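Local coordinates for protein streptokinase domain B (Streptococcus dysgalactiae subsp. equisimilis, PDB 1QQR) that forms the middle domain of a bacterial plasminogen activator that is not itself a protease and promotes fibrinolysis, at residues R98-R103 against I114-L119. Sequence-based numbering, arbitrary orientation.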
loop_
_atom_site.group_PDB
_atom_site.type_symbol
_atom_site.label_atom_id
_atom_site.label_comp_id
_atom_site.label_asym_id
_atom_site.label_seq_id
_atom_site.Cartn_x
_atom_site.Cartn_y
_atom_site.Cartn_z
ATOM N N ARG A 98 -3.516 -4.293 -17.597
ATOM C CA ARG A 98 -2.486 -5.303 -17.706
ATOM C C ARG A 98 -2.965 -6.613 -18.299
ATOM O O ARG A 98 -4.167 -6.926 -18.359
ATOM C CB ARG A 98 -1.868 -5.585 -16.320
ATOM C CG ARG A 98 -2.788 -6.411 -15.407
ATOM C CD ARG A 98 -2.432 -6.266 -13.932
ATOM N NE ARG A 98 -2.728 -4.931 -13.404
ATOM C CZ ARG A 98 -2.367 -4.499 -12.193
ATOM N NH1 ARG A 98 -1.679 -5.289 -11.375
ATOM N NH2 ARG A 98 -2.735 -3.287 -11.775
ATOM N N GLU A 99 -1.969 -7.387 -18.700
ATOM C CA GLU A 99 -2.143 -8.709 -19.266
ATOM C C GLU A 99 -2.581 -9.614 -18.116
ATOM O O GLU A 99 -2.097 -9.465 -17.001
ATOM C CB GLU A 99 -0.803 -9.165 -19.829
ATOM C CG GLU A 99 -0.923 -10.121 -20.974
ATOM C CD GLU A 99 -1.591 -9.498 -22.172
ATOM O OE1 GLU A 99 -1.025 -8.536 -22.728
ATOM O OE2 GLU A 99 -2.679 -9.976 -22.549
ATOM N N GLN A 100 -3.499 -10.537 -18.379
ATOM C CA GLN A 100 -3.997 -11.457 -17.352
ATOM C C GLN A 100 -2.868 -12.370 -16.881
ATOM O O GLN A 100 -2.174 -12.969 -17.689
ATOM C CB GLN A 100 -5.137 -12.305 -17.914
ATOM C CG GLN A 100 -5.544 -13.470 -17.042
ATOM C CD GLN A 100 -6.313 -13.038 -15.817
ATOM O OE1 GLN A 100 -7.265 -12.267 -15.917
ATOM N NE2 GLN A 100 -5.921 -13.549 -14.654
ATOM N N ALA A 101 -2.701 -12.483 -15.567
ATOM C CA ALA A 101 -1.640 -13.317 -14.999
ATOM C C ALA A 101 -1.887 -14.821 -15.130
ATOM O O ALA A 101 -3.038 -15.293 -15.071
ATOM C CB ALA A 101 -1.456 -12.984 -13.516
ATOM N N TYR A 102 -0.800 -15.573 -15.280
ATOM C CA TYR A 102 -0.905 -17.029 -15.326
ATOM C C TYR A 102 0.427 -17.673 -14.981
ATOM O O TYR A 102 1.475 -17.034 -15.052
ATOM C CB TYR A 102 -1.306 -17.523 -16.719
ATOM C CG TYR A 102 -0.173 -17.422 -17.708
ATOM C CD1 TYR A 102 0.123 -16.212 -18.325
ATOM C CD2 TYR A 102 0.657 -18.528 -17.970
ATOM C CE1 TYR A 102 1.215 -16.080 -19.178
ATOM C CE2 TYR A 102 1.760 -18.412 -18.837
ATOM C CZ TYR A 102 2.023 -17.184 -19.433
ATOM O OH TYR A 102 3.068 -17.049 -20.296
ATOM N N ARG A 103 0.374 -18.949 -14.629
ATOM C CA ARG A 103 1.579 -19.713 -14.348
ATOM C C ARG A 103 1.513 -20.957 -15.235
ATOM O O ARG A 103 0.481 -21.269 -15.826
ATOM C CB ARG A 103 1.655 -20.120 -12.873
ATOM C CG ARG A 103 0.477 -20.891 -12.373
ATOM C CD ARG A 103 0.812 -21.572 -11.052
ATOM N NE ARG A 103 -0.397 -22.056 -10.389
ATOM C CZ ARG A 103 -0.914 -21.520 -9.286
ATOM N NH1 ARG A 103 -0.319 -20.481 -8.707
ATOM N NH2 ARG A 103 -2.043 -22.005 -8.777
ATOM N N ILE A 114 -4.248 -17.029 -13.034
ATOM C CA ILE A 114 -4.331 -16.762 -11.609
ATOM C C ILE A 114 -4.621 -15.292 -11.442
ATOM O O ILE A 114 -4.553 -14.507 -12.412
ATOM C CB ILE A 114 -3.037 -17.125 -10.869
ATOM C CG1 ILE A 114 -1.825 -16.511 -11.573
ATOM C CG2 ILE A 114 -2.914 -18.639 -10.767
ATOM C CD1 ILE A 114 -0.559 -16.579 -10.721
ATOM N N ASN A 115 -4.970 -14.916 -10.226
ATOM C CA ASN A 115 -5.319 -13.531 -9.949
ATOM C C ASN A 115 -4.172 -12.541 -10.036
ATOM O O ASN A 115 -3.049 -12.817 -9.620
ATOM C CB ASN A 115 -6.003 -13.450 -8.586
ATOM C CG ASN A 115 -7.383 -14.105 -8.604
ATOM O OD1 ASN A 115 -7.663 -15.035 -7.844
ATOM N ND2 ASN A 115 -8.251 -13.622 -9.493
ATOM N N ASN A 116 -4.461 -11.397 -10.635
ATOM C CA ASN A 116 -3.485 -10.332 -10.757
ATOM C C ASN A 116 -3.567 -9.588 -9.429
ATOM O O ASN A 116 -4.610 -9.602 -8.762
ATOM C CB ASN A 116 -3.864 -9.404 -11.911
ATOM C CG ASN A 116 -3.427 -9.944 -13.262
ATOM O OD1 ASN A 116 -2.336 -9.628 -13.748
ATOM N ND2 ASN A 116 -4.266 -10.777 -13.864
ATOM N N THR A 117 -2.479 -8.951 -9.031
ATOM C CA THR A 117 -2.493 -8.233 -7.765
ATOM C C THR A 117 -1.723 -6.938 -7.880
ATOM O O THR A 117 -0.797 -6.833 -8.679
ATOM C CB THR A 117 -1.803 -9.045 -6.611
ATOM O OG1 THR A 117 -0.460 -9.337 -6.996
ATOM C CG2 THR A 117 -2.502 -10.364 -6.332
ATOM N N ASP A 118 -2.139 -5.965 -7.073
ATOM C CA ASP A 118 -1.463 -4.676 -6.949
ATOM C C ASP A 118 -1.064 -4.650 -5.473
ATOM O O ASP A 118 -1.860 -4.995 -4.597
ATOM C CB ASP A 118 -2.407 -3.493 -7.179
ATOM C CG ASP A 118 -2.300 -2.909 -8.575
ATOM O OD1 ASP A 118 -1.337 -3.243 -9.312
ATOM O OD2 ASP A 118 -3.185 -2.090 -8.928
ATOM N N LEU A 119 0.171 -4.281 -5.192
ATOM C CA LEU A 119 0.582 -4.175 -3.809
ATOM C C LEU A 119 0.847 -2.707 -3.602
ATOM O O LEU A 119 1.793 -2.160 -4.189
ATOM C CB LEU A 119 1.870 -4.956 -3.503
ATOM C CG LEU A 119 2.431 -4.634 -2.104
ATOM C CD1 LEU A 119 1.404 -4.981 -1.037
ATOM C CD2 LEU A 119 3.719 -5.397 -1.840
HETATM O O HOH W 1 -6.832 -11.654 -12.493
#
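The carbonyl oxygen of Ala101 receives the backbone N-H of Ile114 (Ala101 O to Ile114 N 2.9 Å, N-H...O 169°), a nearly straight bond whose donor lies well above the carbonyl plane. A second, weak bond reaches this oxygen from the amide NE2 of Gln100. With its chain bent at chi2, Gln100 also turns NE2 to a water 3.0 Å away; this water accepts in turn from Asn116 N at 3.0 Å, bridging the segments where their backbones have begun to part. OE1 of Gln100 takes the backbone N-H of Lys6.

At the other end, the guanidinium of Arg98 meets the carboxylate of Asp118 in a salt bridge. Asp118 CG lies in the guanidinium plane, at its edge, but the two planes are turned 52° apart, so the pairing is not a flat bidentate one. NH2 approaches Asp118 OD1 at 2.8 Å, although the position of OD1 is less certain, and makes a weak bond to Asp118 OD2. A bend at chi3 (69°) turns the guanidinium along 114-119, past Asn116. Asp77 is a second acidic partner of Arg98, and Tyr93 OH bonds to Asp118 OD2; this surrounding probably favours an ionised carboxylate.

Ala101 CB and Ile114 CG1, 4.0 Å apart, form an apolar pair. On another branch of the isoleucine, the methyl CG2 packs on one face of the Arg103 guanidinium, over its centre and 3.7 Å above its plane.

This is the base of the antiparallel beta hairpin formed by strands 102-104 and 111-128. From it 98-100 swings away toward the N-terminal residues, where Arg98 pairs with Ala5 through the backbone, while 111-128 continues into the mixed sheet between strands 8-18 and 64-76.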